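Local coordinates for protein putative surface-anchored fimbrial subunit (Corynebacterium diphtheriae, PDB 3HTL) that probably builds the covalently linked shaft of a surface pilus on the bacterium, and binds calcium, at residues V148-D153 with Q373-V378; G186-D191 with V231-L236; T325-L330 with E396-S401. One frame throughout, in Å; residues are numbered along the deposited sequence.

Contact 1 of 3, residues V148-D153 with Q373-V378; sequences VKTAVD and QLESNV. With CA (calcium ion), chain B.
The side-chain amide of Gln373 lies under Thr150, whose CB and CG2 stand over one of its faces; CG2 is 3.7 Å from Gln373 CD. At the oxygen end, Ala151 N gives Gln373 OE1 a short, nearly straight hydrogen bond (2.7 Å, 174°) that arrives slightly off the carbonyl plane. At the nitrogen end, NE2 bonds Glu375 OE1 at 3.0 Å from above the carboxylate plane, and a water at the amide edge joins NE2 to Ala151 O. With both ends engaged, the amide cannot readily rotate. A glutamine suits this place because one flat group both donates and accepts. Its CG lies between backbone N and carbonyl carbon (chi1 63°), and the extended chain beyond carries the amide to the strand. Strand 148-152, an outer strand of a Cna-type sheet, here meets the end of strand 361-375 at 105°, so the backbones do not pair; a second water bridges Lys149 O and Leu374 N. Lys149 points elsewhere, its NZ joined to Asn271 CG in an isopeptide bond, with Asp191 beside it. Beyond the strand, Asp153 binds calcium through OD1 and OD2, with Asp155, Gln158, Gly160 and Glu165 completing the site.

Contact 2 of 3, residues G186-D191 with V231-L236; sequences GFTVAD and VLSVQL
Two neighbouring antiparallel strands of the middle, Cna-like beta-sandwich domain form this contact: strand 188-192 runs between 229-236 and 268-276, and strand 219-226 flanks 229-236 in turn. The axes of the two short strand segments approach to 4.7 Å. Val189 and Val234 are a hydrogen-bonded pair, each N meeting the other's O at 2.9 Å, and Asp191 and Leu232 make a second such pair with both bonds at 2.8 Å. Leu236 N continues the ladder to Phe187 O at 2.9 Å. Between them, the non-hydrogen-bonded pairs point CA-H groups at carbonyl oxygens of the partner strand, as where Ala190 CA lies 3.2 Å from Leu232 O. One face carries Val189, Val234 and Leu232; Val189 touches Leu252 and Val171, and Leu232 touches Phe256, so the branched aliphatic chains suit a core closed by strands 166-174 and 251-259 of the opposing sheet. Phe187 enters the same interior, its ring edge-to-face with Phe184 while its CB rests 4.1 Å from Leu236 CB. Asp191 shares this face, and its OD2 accepts a hydrogen bond from Lys149 NZ, which is itself in the isopeptide link to Asn271, a polar cluster within an apolar interior. The face of Thr188, Ala190, Ser233 and Gln235 has small or polar groups. The Thr188 and Gln235 side chains run alongside each other from this face. With OG1 beside the backbone N (chi1 -63°), the threonine hydroxyl reaches the carbonyl of Ser278, while its methyl CG2 sits 3.7 Å from Ser233 OG.

Contact 3 of 3, residues T325-L330 with E396-S401; sequences TATFQL and ETATAS. With NA (sodium ion), chain C.
Segments 325-330 and 396-401 run antiparallel, their strand axes 4.6 Å apart at the closest and 143° between their directions, and a classic beta bulge interrupts the pairing. Two residues, Thr397 and Ala398, stand opposite the single Thr327: Thr397 N bonds Thr327 O at 2.8 Å, and Ala398 N makes only a weak bond of 3.5 Å to that same oxygen. In return, Thr327 N donates to Ala398 O at 3.0 Å, coming from well above the carbonyl plane. The extra residue shifts the register by one, so that Phe328 pairs with Glu396 at a non-hydrogen-bonded position. On the N-terminal side of Thr327 the two backbones no longer bond, and Thr325 O lies close to Thr399 and Ala400 without a hydrogen bond. Threonine suits position 397 by having a hydroxyl and a methyl that meet different neighbours: OG1, set between the backbone N and carbonyl carbon (chi1 58°), comes 3.4 Å from Thr327 CG2. Thr397 CG2 lies near Gln329 OE1, while Gln329 NE2 is held by Gln352 O. On the buried face, the Phe328 ring leans obliquely against the aliphatic part of Glu396, CE1 to CB 3.7 Å, and the ring and carboxylate planes differ by 23°. The glutamate thus offers methylenes to the ring and, farther out, a carboxylate whose OE1 accepts from Leu406 N. Thr399 points away from the other segment, and its OG1 binds sodium at 2.7 Å together with Asn432 OD1 and Glu404 O. Strand 354-355 flanks 327-333 on its other side, and strand 302-315 packs beneath, Ile311 against Phe328 and Phe315 against Thr399 and Ala400.

Contacts 1 and 2 touch directly, although their centres are 20 Å apart: Lys149 NZ and Asp191 OD2 are separated by 2.8 Å. Thus the strand of 148-153 and that of 186-191 meet across the middle domain, and along the chain contact 2 is nested within the loop closed by contact 1. Contact 3 lies at the far end of the elongated molecule, its centre 40 Å from that of contact 1 and 49 Å from that of contact 2. Calcium lies on the way, bound by Asp153 at the end of contact 1, and Gln329 of contact 3 comes within about 10 Å, side chain to side chain, of Gln158, another calcium ligand.

Contact 1 of 3, residues V148-D153 with Q373-V378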
ATOM      1  N   VAL A 148       6.165  -5.100  -3.304  1.00 16.39           N
ATOM      2  CA  VAL A 148       7.326  -4.467  -2.681  1.00 16.09           C
ATOM      3  C   VAL A 148       7.330  -2.982  -3.074  1.00 15.67           C
ATOM      4  O   VAL A 148       7.429  -2.657  -4.251  1.00 14.71           O
ATOM      5  CB  VAL A 148       8.637  -5.129  -3.095  1.00 16.20           C
ATOM      6  CG1 VAL A 148       9.818  -4.385  -2.522  1.00 17.44           C
ATOM      7  CG2 VAL A 148       8.661  -6.642  -2.713  1.00 18.15           C
ATOM      8  N   LYS A 149       7.150  -2.112  -2.089  1.00 14.63           N
ATOM      9  CA  LYS A 149       7.175  -0.694  -2.304  1.00 14.60           C
ATOM     10  C   LYS A 149       8.481  -0.096  -1.812  1.00 14.01           C
ATOM     11  O   LYS A 149       8.926  -0.367  -0.714  1.00 14.97           O
ATOM     12  CB  LYS A 149       5.950   0.011  -1.677  1.00 14.70           C
ATOM     13  CG  LYS A 149       5.932   1.480  -1.885  1.00 12.71           C
ATOM     14  CD  LYS A 149       4.689   2.197  -1.314  1.00 15.06           C
ATOM     15  CE  LYS A 149       4.770   3.684  -1.649  1.00 13.92           C
ATOM     16  NZ  LYS A 149       3.498   4.328  -1.319  1.00 15.43           N
ATOM     17  N   THR A 150       9.081   0.755  -2.633  1.00 13.62           N
ATOM     18  CA  THR A 150      10.271   1.483  -2.277  1.00 14.07           C
ATOM     19  C   THR A 150      10.134   2.947  -2.651  1.00 14.65           C
ATOM     20  O   THR A 150       9.283   3.292  -3.441  1.00 14.23           O
ATOM     21  CB  THR A 150      11.508   0.906  -2.967  1.00 14.65           C
ATOM     22  OG1 THR A 150      11.255   0.807  -4.374  1.00 16.85           O
ATOM     23  CG2 THR A 150      11.837  -0.445  -2.399  1.00 15.03           C
ATOM     24  N   ALA A 151      10.995   3.777  -2.081  1.00 16.06           N
ATOM     25  CA  ALA A 151      11.100   5.184  -2.441  1.00 16.34           C
ATOM     26  C   ALA A 151      12.466   5.438  -3.065  1.00 17.26           C
ATOM     27  O   ALA A 151      13.455   4.754  -2.752  1.00 16.40           O
ATOM     28  CB  ALA A 151      10.894   6.068  -1.239  1.00 16.08           C
ATOM     29  N   VAL A 152      12.476   6.391  -4.001  1.00 17.65           N
ATOM     30  CA  VAL A 152      13.622   6.746  -4.760  1.00 18.52           C
ATOM     31  C   VAL A 152      13.713   8.271  -4.806  1.00 17.12           C
ATOM     32  O   VAL A 152      12.694   8.935  -4.945  1.00 17.64           O
ATOM     33  CB  VAL A 152      13.432   6.222  -6.219  1.00 18.49           C
ATOM     34  CG1 VAL A 152      14.539   6.685  -7.112  1.00 21.78           C
ATOM     35  CG2 VAL A 152      13.295   4.694  -6.231  1.00 23.96           C
ATOM     36  N   ASP A 153      14.906   8.829  -4.696  1.00 17.71           N
ATOM     37  CA  ASP A 153      15.099  10.273  -4.912  1.00 17.76           C
ATOM     38  C   ASP A 153      15.185  10.525  -6.418  1.00 18.70           C
ATOM     39  O   ASP A 153      16.163  10.087  -7.029  1.00 19.84           O
ATOM     40  CB  ASP A 153      16.393  10.746  -4.250  1.00 18.29           C
ATOM     41  CG  ASP A 153      16.610  12.241  -4.382  1.00 17.44           C
ATOM     42  OD1 ASP A 153      15.697  12.937  -4.869  1.00 21.70           O
ATOM     43  OD2 ASP A 153      17.697  12.725  -4.008  1.00 20.07           O
ATOM     44  N   GLN A 373      12.714   0.885   4.334  1.00 16.53           N
ATOM     45  CA  GLN A 373      11.996   0.147   3.323  1.00 17.03           C
ATOM     46  C   GLN A 373      12.621  -1.252   3.189  1.00 18.76           C
ATOM     47  O   GLN A 373      13.712  -1.520   3.704  1.00 17.35           O
ATOM     48  CB  GLN A 373      12.049   0.876   1.972  1.00 17.49           C
ATOM     49  CG  GLN A 373      13.423   1.018   1.385  1.00 17.25           C
ATOM     50  CD  GLN A 373      13.444   1.802   0.111  1.00 20.59           C
ATOM     51  OE1 GLN A 373      12.559   2.636  -0.147  1.00 19.31           O
ATOM     52  NE2 GLN A 373      14.434   1.511  -0.728  1.00 24.02           N
ATOM     53  N   LEU A 374      11.930  -2.119   2.472  1.00 20.76           N
ATOM     54  CA  LEU A 374      12.357  -3.494   2.303  1.00 23.78           C
ATOM     55  C   LEU A 374      13.479  -3.552   1.265  1.00 25.95           C
ATOM     56  O   LEU A 374      13.365  -2.969   0.182  1.00 26.01           O
ATOM     57  CB  LEU A 374      11.135  -4.321   1.871  1.00 23.48           C
ATOM     58  CG  LEU A 374      11.059  -5.785   2.197  1.00 26.70           C
ATOM     59  CD1 LEU A 374      11.150  -6.013   3.696  1.00 27.34           C
ATOM     60  CD2 LEU A 374       9.766  -6.336   1.563  1.00 26.84           C
ATOM     61  N   GLU A 375      14.582  -4.219   1.593  1.00 28.16           N
ATOM     62  CA  GLU A 375      15.693  -4.376   0.638  1.00 29.65           C
ATOM     63  C   GLU A 375      16.112  -5.821   0.653  1.00 30.77           C
ATOM     64  O   GLU A 375      16.319  -6.397   1.732  1.00 29.81           O
ATOM     65  CB  GLU A 375      16.912  -3.504   0.965  1.00 30.31           C
ATOM     66  CG  GLU A 375      16.618  -2.066   1.412  1.00 33.06           C
ATOM     67  CD  GLU A 375      16.533  -1.047   0.300  1.00 35.14           C
ATOM     68  OE1 GLU A 375      15.708  -1.195  -0.654  1.00 38.40           O
ATOM     69  OE2 GLU A 375      17.278  -0.049   0.419  1.00 34.10           O
ATOM     70  N   SER A 376      16.211  -6.402  -0.548  1.00 32.17           N
ATOM     71  CA  SER A 376      16.427  -7.839  -0.701  1.00 33.10           C
ATOM     72  C   SER A 376      15.707  -8.538   0.431  1.00 32.87           C
ATOM     73  O   SER A 376      16.290  -9.299   1.189  1.00 33.03           O
ATOM     74  CB  SER A 376      17.934  -8.169  -0.747  1.00 32.84           C
ATOM     75  OG  SER A 376      18.557  -7.613  -1.922  1.00 32.84           O
ATOM     76  N   ASN A 377      14.426  -8.200   0.583  1.00 33.14           N
ATOM     77  CA  ASN A 377      13.538  -8.823   1.568  1.00 32.94           C
ATOM     78  C   ASN A 377      13.641  -8.504   3.077  1.00 31.70           C
ATOM     79  O   ASN A 377      12.944  -9.119   3.884  1.00 31.50           O
ATOM     80  CB  ASN A 377      13.565 -10.341   1.399  1.00 34.30           C
ATOM     81  CG  ASN A 377      12.223 -10.951   1.654  1.00 36.33           C
ATOM     82  OD1 ASN A 377      11.359 -10.919   0.786  1.00 42.61           O
ATOM     83  ND2 ASN A 377      12.008 -11.457   2.870  1.00 40.74           N
ATOM     84  N   VAL A 378      14.477  -7.552   3.475  1.00 30.41           N
ATOM     85  CA  VAL A 378      14.585  -7.209   4.892  1.00 29.53           C
ATOM     86  C   VAL A 378      14.442  -5.697   5.059  1.00 27.53           C
ATOM     87  O   VAL A 378      14.948  -4.950   4.233  1.00 26.61           O
ATOM     88  CB  VAL A 378      15.933  -7.642   5.478  1.00 30.13           C
ATOM     89  CG1 VAL A 378      17.069  -7.029   4.699  1.00 31.34           C
ATOM     90  CG2 VAL A 378      16.022  -7.244   6.970  1.00 31.04           C
TER
HETATM   91 CA    CA B   1      16.592  15.132  -4.196  1.00 22.62          CA
HETATM   92  O   HOH W   1       9.114  -1.433   1.660  1.00 12.61           O
HETATM   93  O   HOH W   2      14.860   2.709  -3.621  1.00 26.32           O

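Contact 2 of 3, residues G186-D191 with V231-L236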
ATOM      1  N   GLY A 186      -9.877  -9.041 -12.816  1.00 24.09           N
ATOM      2  CA  GLY A 186      -9.438  -7.668 -12.734  1.00 23.40           C
ATOM      3  C   GLY A 186      -8.074  -7.642 -12.088  1.00 22.34           C
ATOM      4  O   GLY A 186      -7.588  -8.664 -11.622  1.00 21.74           O
ATOM      5  N   PHE A 187      -7.438  -6.485 -12.120  1.00 21.41           N
ATOM      6  CA  PHE A 187      -6.138  -6.302 -11.490  1.00 20.86           C
ATOM      7  C   PHE A 187      -5.938  -4.814 -11.246  1.00 20.12           C
ATOM      8  O   PHE A 187      -5.723  -4.037 -12.171  1.00 20.33           O
ATOM      9  CB  PHE A 187      -5.000  -6.878 -12.351  1.00 20.62           C
ATOM     10  CG  PHE A 187      -3.864  -7.454 -11.541  1.00 19.73           C
ATOM     11  CD1 PHE A 187      -2.727  -6.725 -11.287  1.00 19.79           C
ATOM     12  CD2 PHE A 187      -3.968  -8.727 -11.009  1.00 20.15           C
ATOM     13  CE1 PHE A 187      -1.673  -7.268 -10.517  1.00 18.81           C
ATOM     14  CE2 PHE A 187      -2.939  -9.268 -10.227  1.00 21.68           C
ATOM     15  CZ  PHE A 187      -1.795  -8.527  -9.990  1.00 20.91           C
ATOM     16  N   THR A 188      -6.065  -4.414  -9.988  1.00 19.70           N
ATOM     17  CA  THR A 188      -5.923  -3.019  -9.625  1.00 18.96           C
ATOM     18  C   THR A 188      -4.780  -2.845  -8.617  1.00 18.74           C
ATOM     19  O   THR A 188      -4.672  -3.623  -7.673  1.00 19.48           O
ATOM     20  CB  THR A 188      -7.217  -2.487  -8.989  1.00 18.62           C
ATOM     21  OG1 THR A 188      -8.305  -2.552  -9.936  1.00 20.62           O
ATOM     22  CG2 THR A 188      -7.059  -1.053  -8.546  1.00 17.01           C
ATOM     23  N   VAL A 189      -3.952  -1.844  -8.833  1.00 18.39           N
ATOM     24  CA  VAL A 189      -2.956  -1.440  -7.835  1.00 18.00           C
ATOM     25  C   VAL A 189      -3.339  -0.038  -7.404  1.00 17.86           C
ATOM     26  O   VAL A 189      -3.473   0.847  -8.230  1.00 17.16           O
ATOM     27  CB  VAL A 189      -1.545  -1.477  -8.387  1.00 18.75           C
ATOM     28  CG1 VAL A 189      -0.534  -0.940  -7.322  1.00 17.81           C
ATOM     29  CG2 VAL A 189      -1.147  -2.920  -8.793  1.00 20.77           C
ATOM     30  N   ALA A 190      -3.602   0.146  -6.112  1.00 17.94           N
ATOM     31  CA  ALA A 190      -4.050   1.430  -5.598  1.00 17.96           C
ATOM     32  C   ALA A 190      -3.124   1.915  -4.479  1.00 17.58           C
ATOM     33  O   ALA A 190      -2.600   1.118  -3.689  1.00 17.56           O
ATOM     34  CB  ALA A 190      -5.494   1.336  -5.100  1.00 17.77           C
ATOM     35  N   ASP A 191      -2.928   3.220  -4.420  1.00 18.31           N
ATOM     36  CA  ASP A 191      -2.037   3.821  -3.419  1.00 17.51           C
ATOM     37  C   ASP A 191      -2.668   5.092  -2.874  1.00 17.98           C
ATOM     38  O   ASP A 191      -2.946   6.043  -3.623  1.00 16.23           O
ATOM     39  CB  ASP A 191      -0.705   4.090  -4.047  1.00 17.50           C
ATOM     40  CG  ASP A 191       0.374   4.466  -3.047  1.00 16.81           C
ATOM     41  OD1 ASP A 191       0.088   5.115  -2.003  1.00 17.23           O
ATOM     42  OD2 ASP A 191       1.501   3.998  -3.270  1.00 17.39           O
ATOM     43  N   VAL A 231      -5.781   9.200  -3.846  1.00 20.52           N
ATOM     44  CA  VAL A 231      -5.551   7.814  -4.216  1.00 19.83           C
ATOM     45  C   VAL A 231      -5.183   7.790  -5.702  1.00 20.31           C
ATOM     46  O   VAL A 231      -5.854   8.432  -6.528  1.00 19.93           O
ATOM     47  CB  VAL A 231      -6.789   6.932  -4.003  1.00 20.18           C
ATOM     48  CG1 VAL A 231      -6.496   5.508  -4.401  1.00 20.80           C
ATOM     49  CG2 VAL A 231      -7.260   6.986  -2.569  1.00 21.74           C
ATOM     50  N   LEU A 232      -4.106   7.077  -6.002  1.00 19.39           N
ATOM     51  CA  LEU A 232      -3.686   6.775  -7.347  1.00 19.15           C
ATOM     52  C   LEU A 232      -4.100   5.327  -7.588  1.00 19.27           C
ATOM     53  O   LEU A 232      -3.762   4.436  -6.799  1.00 19.66           O
ATOM     54  CB  LEU A 232      -2.191   6.939  -7.497  1.00 19.47           C
ATOM     55  CG  LEU A 232      -1.576   6.455  -8.822  1.00 19.80           C
ATOM     56  CD1 LEU A 232      -2.222   7.133 -10.056  1.00 21.96           C
ATOM     57  CD2 LEU A 232      -0.079   6.694  -8.804  1.00 21.10           C
ATOM     58  N   SER A 233      -4.830   5.114  -8.680  1.00 19.40           N
ATOM     59  CA  SER A 233      -5.308   3.797  -9.089  1.00 19.90           C
ATOM     60  C   SER A 233      -4.821   3.428 -10.497  1.00 20.29           C
ATOM     61  O   SER A 233      -4.941   4.233 -11.437  1.00 20.16           O
ATOM     62  CB  SER A 233      -6.823   3.826  -9.110  1.00 21.25           C
ATOM     63  OG  SER A 233      -7.359   2.537  -9.352  1.00 23.48           O
ATOM     64  N   VAL A 234      -4.276   2.222 -10.631  1.00 19.83           N
ATOM     65  CA  VAL A 234      -3.904   1.659 -11.953  1.00 20.21           C
ATOM     66  C   VAL A 234      -4.669   0.350 -12.136  1.00 20.83           C
ATOM     67  O   VAL A 234      -4.566  -0.534 -11.300  1.00 18.46           O
ATOM     68  CB  VAL A 234      -2.411   1.424 -12.050  1.00 19.90           C
ATOM     69  CG1 VAL A 234      -2.069   0.659 -13.328  1.00 21.84           C
ATOM     70  CG2 VAL A 234      -1.643   2.750 -11.942  1.00 21.69           C
ATOM     71  N   GLN A 235      -5.479   0.238 -13.204  1.00 20.51           N
ATOM     72  CA  GLN A 235      -6.321  -0.923 -13.413  1.00 21.67           C
ATOM     73  C   GLN A 235      -6.039  -1.514 -14.784  1.00 22.61           C
ATOM     74  O   GLN A 235      -5.928  -0.772 -15.775  1.00 22.40           O
ATOM     75  CB  GLN A 235      -7.817  -0.600 -13.418  1.00 23.29           C
ATOM     76  CG  GLN A 235      -8.417  -0.152 -12.154  1.00 26.58           C
ATOM     77  CD  GLN A 235      -9.891  -0.468 -12.090  1.00 30.26           C
ATOM     78  OE1 GLN A 235     -10.589  -0.578 -13.125  1.00 31.60           O
ATOM     79  NE2 GLN A 235     -10.377  -0.646 -10.881  1.00 30.71           N
ATOM     80  N   LEU A 236      -5.918  -2.832 -14.827  1.00 23.35           N
ATOM     81  CA  LEU A 236      -5.704  -3.532 -16.086  1.00 25.14           C
ATOM     82  C   LEU A 236      -7.033  -4.004 -16.656  1.00 26.05           C
ATOM     83  O   LEU A 236      -7.801  -4.641 -15.972  1.00 26.81           O
ATOM     84  CB  LEU A 236      -4.773  -4.726 -15.886  1.00 24.75           C
ATOM     85  CG  LEU A 236      -3.278  -4.469 -15.939  1.00 26.26           C
ATOM     86  CD1 LEU A 236      -2.914  -3.257 -15.206  1.00 30.25           C
ATOM     87  CD2 LEU A 236      -2.479  -5.688 -15.420  1.00 26.89           C
TER

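Contact 3 of 3, residues T325-L330 with E396-S401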
ATOM      1  N   THR A 325      19.001  40.864  14.176  1.00 25.99           N
ATOM      2  CA  THR A 325      18.586  39.853  13.229  1.00 27.08           C
ATOM      3  C   THR A 325      19.868  39.136  12.811  1.00 25.55           C
ATOM      4  O   THR A 325      20.905  39.786  12.622  1.00 24.51           O
ATOM      5  CB  THR A 325      17.941  40.581  12.008  1.00 27.83           C
ATOM      6  OG1 THR A 325      16.506  40.572  12.122  1.00 33.63           O
ATOM      7  CG2 THR A 325      18.389  40.007  10.678  1.00 30.38           C
ATOM      8  N   ALA A 326      19.804  37.804  12.676  1.00 24.23           N
ATOM      9  CA  ALA A 326      20.898  37.036  12.100  1.00 22.52           C
ATOM     10  C   ALA A 326      20.348  36.061  11.077  1.00 21.79           C
ATOM     11  O   ALA A 326      19.173  35.683  11.121  1.00 19.58           O
ATOM     12  CB  ALA A 326      21.664  36.286  13.171  1.00 22.65           C
ATOM     13  N   THR A 327      21.223  35.656  10.158  1.00 20.47           N
ATOM     14  CA  THR A 327      20.841  34.805   9.053  1.00 20.44           C
ATOM     15  C   THR A 327      21.795  33.602   9.023  1.00 19.67           C
ATOM     16  O   THR A 327      23.002  33.739   9.214  1.00 18.48           O
ATOM     17  CB  THR A 327      20.897  35.580   7.708  1.00 21.53           C
ATOM     18  OG1 THR A 327      20.060  36.742   7.794  1.00 23.11           O
ATOM     19  CG2 THR A 327      20.428  34.723   6.543  1.00 20.25           C
ATOM     20  N   PHE A 328      21.212  32.425   8.839  1.00 19.63           N
ATOM     21  CA  PHE A 328      21.941  31.182   8.714  1.00 19.86           C
ATOM     22  C   PHE A 328      21.603  30.407   7.435  1.00 19.40           C
ATOM     23  O   PHE A 328      20.497  30.507   6.847  1.00 19.76           O
ATOM     24  CB  PHE A 328      21.643  30.277   9.898  1.00 19.54           C
ATOM     25  CG  PHE A 328      22.024  30.863  11.198  1.00 20.51           C
ATOM     26  CD1 PHE A 328      23.232  30.549  11.776  1.00 20.39           C
ATOM     27  CD2 PHE A 328      21.156  31.728  11.865  1.00 22.47           C
ATOM     28  CE1 PHE A 328      23.585  31.069  12.973  1.00 23.28           C
ATOM     29  CE2 PHE A 328      21.522  32.268  13.074  1.00 22.43           C
ATOM     30  CZ  PHE A 328      22.729  31.945  13.627  1.00 21.36           C
ATOM     31  N   GLN A 329      22.587  29.622   7.020  1.00 18.59           N
ATOM     32  CA  GLN A 329      22.399  28.631   5.974  1.00 18.20           C
ATOM     33  C   GLN A 329      22.721  27.267   6.515  1.00 17.78           C
ATOM     34  O   GLN A 329      23.607  27.123   7.350  1.00 16.22           O
ATOM     35  CB  GLN A 329      23.262  28.988   4.761  1.00 19.03           C
ATOM     36  CG  GLN A 329      22.645  30.173   4.025  1.00 20.64           C
ATOM     37  CD  GLN A 329      23.222  30.433   2.651  1.00 22.90           C
ATOM     38  OE1 GLN A 329      24.430  30.634   2.491  1.00 23.92           O
ATOM     39  NE2 GLN A 329      22.344  30.504   1.660  1.00 23.64           N
ATOM     40  N   LEU A 330      21.976  26.266   6.047  1.00 17.22           N
ATOM     41  CA  LEU A 330      22.164  24.893   6.461  1.00 16.84           C
ATOM     42  C   LEU A 330      23.083  24.169   5.463  1.00 16.64           C
ATOM     43  O   LEU A 330      22.886  24.269   4.268  1.00 16.93           O
ATOM     44  CB  LEU A 330      20.812  24.192   6.533  1.00 16.85           C
ATOM     45  CG  LEU A 330      20.809  22.754   7.094  1.00 17.32           C
ATOM     46  CD1 LEU A 330      21.245  22.712   8.524  1.00 16.82           C
ATOM     47  CD2 LEU A 330      19.400  22.157   6.911  1.00 16.75           C
ATOM     48  N   GLU A 396      26.651  30.999   9.795  1.00 22.44           N
ATOM     49  CA  GLU A 396      26.034  32.307  10.045  1.00 22.90           C
ATOM     50  C   GLU A 396      26.532  33.257   8.991  1.00 23.14           C
ATOM     51  O   GLU A 396      27.740  33.494   8.900  1.00 23.92           O
ATOM     52  CB  GLU A 396      26.390  32.835  11.434  1.00 23.37           C
ATOM     53  CG  GLU A 396      25.652  34.133  11.763  1.00 22.67           C
ATOM     54  CD  GLU A 396      25.920  34.626  13.174  1.00 25.45           C
ATOM     55  OE1 GLU A 396      27.090  34.703  13.600  1.00 27.15           O
ATOM     56  OE2 GLU A 396      24.937  34.990  13.848  1.00 27.20           O
ATOM     57  N   THR A 397      25.619  33.766   8.180  1.00 23.27           N
ATOM     58  CA  THR A 397      25.969  34.614   7.040  1.00 23.81           C
ATOM     59  C   THR A 397      25.806  36.106   7.306  1.00 23.87           C
ATOM     60  O   THR A 397      26.405  36.923   6.620  1.00 23.81           O
ATOM     61  CB  THR A 397      25.163  34.266   5.797  1.00 23.65           C
ATOM     62  OG1 THR A 397      23.749  34.394   6.049  1.00 25.59           O
ATOM     63  CG2 THR A 397      25.499  32.857   5.311  1.00 23.69           C
ATOM     64  N   ALA A 398      24.988  36.437   8.292  1.00 24.68           N
ATOM     65  CA  ALA A 398      24.782  37.826   8.685  1.00 25.16           C
ATOM     66  C   ALA A 398      24.416  37.854  10.154  1.00 25.78           C
ATOM     67  O   ALA A 398      23.946  36.851  10.714  1.00 24.79           O
ATOM     68  CB  ALA A 398      23.706  38.427   7.859  1.00 24.49           C
ATOM     69  N   THR A 399      24.651  38.996  10.786  1.00 25.08           N
ATOM     70  CA  THR A 399      24.380  39.157  12.202  1.00 25.90           C
ATOM     71  C   THR A 399      23.956  40.609  12.464  1.00 25.65           C
ATOM     72  O   THR A 399      23.645  41.296  11.527  1.00 25.78           O
ATOM     73  CB  THR A 399      25.550  38.710  13.055  1.00 25.28           C
ATOM     74  OG1 THR A 399      25.177  38.735  14.441  1.00 27.73           O
ATOM     75  CG2 THR A 399      26.817  39.588  12.835  1.00 27.33           C
ATOM     76  N   ALA A 400      23.886  41.031  13.716  1.00 26.87           N
ATOM     77  CA  ALA A 400      23.412  42.382  14.026  1.00 28.36           C
ATOM     78  C   ALA A 400      24.613  43.344  13.971  1.00 30.03           C
ATOM     79  O   ALA A 400      25.765  42.903  14.019  1.00 30.20           O
ATOM     80  CB  ALA A 400      22.749  42.409  15.366  1.00 28.32           C
ATOM     81  N   SER A 401      24.358  44.647  13.860  1.00 32.03           N
ATOM     82  CA  SER A 401      25.484  45.598  13.802  1.00 32.96           C
ATOM     83  C   SER A 401      26.227  45.596  15.133  1.00 33.00           C
ATOM     84  O   SER A 401      25.614  45.528  16.208  1.00 34.02           O
ATOM     85  CB  SER A 401      25.043  47.003  13.368  1.00 33.47           C
ATOM     86  OG  SER A 401      23.746  47.331  13.816  1.00 36.36           O
TER
HETATM   87 NA    NA C 487      27.082  37.276  15.610  1.00 47.51          NA